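Titin (Homo sapiens, PDB 3LCY) is a giant sarcomeric protein of muscle with a kinase domain elsewhere in its chain; this A-band fragment of two tandem immunoglobulin domains probably serves as a structural module. Local coordinates at residues G5-K15 with L27-P35. Numbering follows the deposited sequence.
Sequences GEAPGIRKEMK and LSCQIVGRP
Opposite Gln-30 the first segment places two residues, Arg-11 and Lys-12: a classic beta bulge. Gln-30 O accepts a bond from Arg-11 N at 2.7 Å and a weak one from Lys-12 N. Gln-30 N returns a bond to Lys-12 O. Lys-12 CB packs on Gln-30 CG at 3.5 Å. The Lys-12 chain starts with CG anti to its backbone N (chi1 180°) and bends at chi2. This carries Lys-12 NZ to 2.6 Å from Ser-28 O. The ammonium approaches from above that carbonyl plane, not on a lone pair. Val-32 CG2 lies over one face of the Arg-11 guanidinium, offset toward its rim. Further along, Gly-9 and Val-32 form a hydrogen-bonded pair. A second bulge separates them from the pair Glu-6 and Arg-34, whose side chains run side by side. The carboxylate and guanidinium planes are turned only 20° from each other. Glu-6 OE1 nevertheless sits well out of the guanidinium plane, 3.5 Å from Arg-34 NE. That salt bridge therefore rests on charge alone. Strand 6-10 is an edge strand here, antiparallel to strand 24-34 in one sheet of the I-set sandwich. The chain turns a corner at Arg-11, still pairs through Lys-12, and only then leaves this sheet; strand 17-20 runs parallel to strand 88-103 in the other. On the inner side Pro-8 CB meets Ile-31 CG2 at 3.5 Å, and Met-14 CG meets Cys-29 CB at 3.5 Å. A water accepts from Lys-15 N and Ser-28 N. Val-89 and Ala-82 of the opposing sheet pack on Pro-8 and Ile-31. Ser-28 OG bonds to Thr-64 OG1.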
loop_
_atom_site.group_PDB
_atom_site.type_symbol
_atom_site.label_atom_id
_atom_site.label_comp_id
_atom_site.label_asym_id
_atom_site.label_seq_id
_atom_site.Cartn_x
_atom_site.Cartn_y
_atom_site.Cartn_z
ATOM N N GLY A 5 24.131 -32.668 11.172
ATOM C CA GLY A 5 23.886 -31.273 11.403
ATOM C C GLY A 5 22.391 -31.243 11.516
ATOM O O GLY A 5 21.727 -32.191 11.117
ATOM N N GLU A 6 21.860 -30.171 12.065
ATOM C CA GLU A 6 20.436 -30.064 12.207
ATOM C C GLU A 6 20.010 -28.994 11.233
ATOM O O GLU A 6 20.579 -27.912 11.214
ATOM C CB GLU A 6 20.091 -29.692 13.640
ATOM C CG GLU A 6 20.892 -30.484 14.647
ATOM C CD GLU A 6 20.403 -30.314 16.062
ATOM O OE1 GLU A 6 21.201 -30.533 16.996
ATOM O OE2 GLU A 6 19.225 -29.966 16.247
ATOM N N ALA A 7 19.011 -29.302 10.419
ATOM C CA ALA A 7 18.514 -28.354 9.439
ATOM C C ALA A 7 17.862 -27.267 10.244
ATOM O O ALA A 7 17.457 -27.491 11.370
ATOM C CB ALA A 7 17.521 -29.003 8.519
ATOM N N PRO A 8 17.761 -26.081 9.678
ATOM C CA PRO A 8 17.149 -24.985 10.420
ATOM C C PRO A 8 15.724 -25.315 10.850
ATOM O O PRO A 8 14.905 -25.760 10.063
ATOM C CB PRO A 8 17.148 -23.851 9.401
ATOM C CG PRO A 8 18.210 -24.180 8.474
ATOM C CD PRO A 8 18.205 -25.654 8.350
ATOM N N GLY A 9 15.453 -25.074 12.122
ATOM C CA GLY A 9 14.158 -25.327 12.710
ATOM C C GLY A 9 13.571 -24.045 13.236
ATOM O O GLY A 9 14.263 -23.246 13.841
ATOM N N ILE A 10 12.290 -23.842 12.999
ATOM C CA ILE A 10 11.644 -22.635 13.459
ATOM C C ILE A 10 11.231 -22.747 14.916
ATOM O O ILE A 10 10.508 -23.648 15.285
ATOM C CB ILE A 10 10.429 -22.316 12.568
ATOM C CG1 ILE A 10 10.905 -21.942 11.166
ATOM C CG2 ILE A 10 9.608 -21.202 13.152
ATOM C CD1 ILE A 10 9.906 -22.165 10.092
ATOM N N ARG A 11 11.708 -21.818 15.741
ATOM C CA ARG A 11 11.353 -21.774 17.156
ATOM C C ARG A 11 10.187 -20.821 17.300
ATOM O O ARG A 11 9.204 -21.120 17.945
ATOM C CB ARG A 11 12.523 -21.313 18.001
ATOM C CG ARG A 11 13.517 -22.390 18.262
ATOM C CD ARG A 11 13.035 -23.293 19.357
ATOM N NE ARG A 11 13.873 -24.472 19.501
ATOM C CZ ARG A 11 14.975 -24.523 20.232
ATOM N NH1 ARG A 11 15.405 -23.459 20.878
ATOM N NH2 ARG A 11 15.657 -25.642 20.305
ATOM N N LYS A 12 10.317 -19.672 16.668
ATOM C CA LYS A 12 9.283 -18.670 16.612
ATOM C C LYS A 12 9.164 -18.283 15.157
ATOM O O LYS A 12 10.121 -17.869 14.545
ATOM C CB LYS A 12 9.667 -17.472 17.468
ATOM C CG LYS A 12 8.663 -16.346 17.492
ATOM C CD LYS A 12 9.017 -15.253 16.495
ATOM C CE LYS A 12 7.895 -14.235 16.363
ATOM N NZ LYS A 12 8.158 -13.216 15.330
ATOM N N GLU A 13 7.986 -18.452 14.591
ATOM C CA GLU A 13 7.748 -18.082 13.210
ATOM C C GLU A 13 7.462 -16.600 13.087
ATOM O O GLU A 13 7.105 -15.956 14.048
ATOM C CB GLU A 13 6.604 -18.893 12.637
ATOM C CG GLU A 13 5.281 -18.594 13.245
ATOM C CD GLU A 13 4.192 -19.333 12.559
ATOM O OE1 GLU A 13 4.410 -20.509 12.233
ATOM O OE2 GLU A 13 3.127 -18.745 12.328
ATOM N N MET A 14 7.608 -16.064 11.893
ATOM C CA MET A 14 7.342 -14.658 11.673
ATOM C C MET A 14 5.886 -14.327 11.895
ATOM O O MET A 14 5.009 -15.115 11.606
ATOM C CB MET A 14 7.761 -14.232 10.279
ATOM C CG MET A 14 9.228 -14.034 10.131
ATOM S SD MET A 14 9.613 -13.257 8.598
ATOM C CE MET A 14 9.608 -11.559 9.085
ATOM N N LYS A 15 5.651 -13.141 12.421
ATOM C CA LYS A 15 4.321 -12.692 12.719
ATOM C C LYS A 15 4.031 -11.407 12.003
ATOM O O LYS A 15 4.921 -10.652 11.678
ATOM C CB LYS A 15 4.179 -12.434 14.213
ATOM C CG LYS A 15 4.357 -13.629 15.064
ATOM C CD LYS A 15 3.243 -14.611 14.878
ATOM C CE LYS A 15 3.572 -15.900 15.576
ATOM N NZ LYS A 15 2.402 -16.785 15.666
ATOM N N LEU A 27 10.639 -6.984 11.627
ATOM C CA LEU A 27 10.099 -8.313 11.370
ATOM C C LEU A 27 11.093 -9.354 11.863
ATOM O O LEU A 27 12.204 -9.459 11.343
ATOM C CB LEU A 27 9.809 -8.510 9.882
ATOM C CG LEU A 27 8.818 -7.529 9.250
ATOM C CD1 LEU A 27 9.548 -6.505 8.389
ATOM C CD2 LEU A 27 7.773 -8.272 8.430
ATOM N N SER A 28 10.698 -10.121 12.872
ATOM C CA SER A 28 11.623 -11.044 13.516
ATOM C C SER A 28 11.128 -12.488 13.537
ATOM O O SER A 28 9.931 -12.754 13.425
ATOM C CB SER A 28 11.924 -10.578 14.942
ATOM O OG SER A 28 12.887 -11.412 15.561
ATOM N N CYS A 29 12.069 -13.415 13.689
ATOM C CA CYS A 29 11.753 -14.832 13.798
ATOM C C CYS A 29 12.932 -15.576 14.417
ATOM O O CYS A 29 14.069 -15.104 14.368
ATOM C CB CYS A 29 11.425 -15.420 12.424
ATOM S SG CYS A 29 12.830 -15.478 11.289
ATOM N N GLN A 30 12.714 -16.758 14.970
ATOM C CA GLN A 30 13.786 -17.582 15.482
ATOM C C GLN A 30 13.927 -18.886 14.778
ATOM O O GLN A 30 13.042 -19.660 14.775
ATOM C CB GLN A 30 13.528 -17.912 16.912
ATOM C CG GLN A 30 13.124 -16.806 17.705
ATOM C CD GLN A 30 13.557 -16.980 19.074
ATOM O OE1 GLN A 30 14.119 -17.980 19.415
ATOM N NE2 GLN A 30 13.320 -16.002 19.885
ATOM N N ILE A 31 15.088 -19.125 14.217
ATOM C CA ILE A 31 15.420 -20.348 13.544
ATOM C C ILE A 31 16.762 -20.871 14.013
ATOM O O ILE A 31 17.732 -20.180 14.023
ATOM C CB ILE A 31 15.459 -20.134 12.062
ATOM C CG1 ILE A 31 14.172 -19.480 11.597
ATOM C CG2 ILE A 31 15.638 -21.402 11.373
ATOM C CD1 ILE A 31 14.246 -18.807 10.301
ATOM N N VAL A 32 16.780 -22.126 14.431
ATOM C CA VAL A 32 17.990 -22.742 14.942
ATOM C C VAL A 32 18.464 -23.924 14.114
ATOM O O VAL A 32 17.670 -24.745 13.679
ATOM C CB VAL A 32 17.794 -23.183 16.397
ATOM C CG1 VAL A 32 17.654 -21.976 17.293
ATOM C CG2 VAL A 32 16.572 -24.053 16.514
ATOM N N GLY A 33 19.773 -23.993 13.895
ATOM C CA GLY A 33 20.369 -25.066 13.129
ATOM C C GLY A 33 21.821 -25.236 13.462
ATOM O O GLY A 33 22.400 -24.350 14.008
ATOM N N ARG A 34 22.393 -26.384 13.152
ATOM C CA ARG A 34 23.811 -26.624 13.270
ATOM C C ARG A 34 24.209 -27.247 11.995
ATOM O O ARG A 34 23.733 -28.280 11.662
ATOM C CB ARG A 34 24.078 -27.601 14.360
ATOM C CG ARG A 34 23.838 -27.085 15.718
ATOM C CD ARG A 34 23.448 -28.209 16.611
ATOM N NE ARG A 34 23.166 -27.782 17.957
ATOM C CZ ARG A 34 23.901 -28.121 19.003
ATOM N NH1 ARG A 34 24.964 -28.895 18.838
ATOM N NH2 ARG A 34 23.576 -27.691 20.209
ATOM N N PRO A 35 25.074 -26.613 11.251
ATOM C CA PRO A 35 25.704 -25.372 11.631
ATOM C C PRO A 35 24.688 -24.247 11.705
ATOM O O PRO A 35 23.581 -24.422 11.312
ATOM C CB PRO A 35 26.678 -25.147 10.494
ATOM C CG PRO A 35 26.286 -25.983 9.478
ATOM C CD PRO A 35 25.687 -27.153 10.050
HETATM O O HOH W 1 7.636 -10.725 13.047
#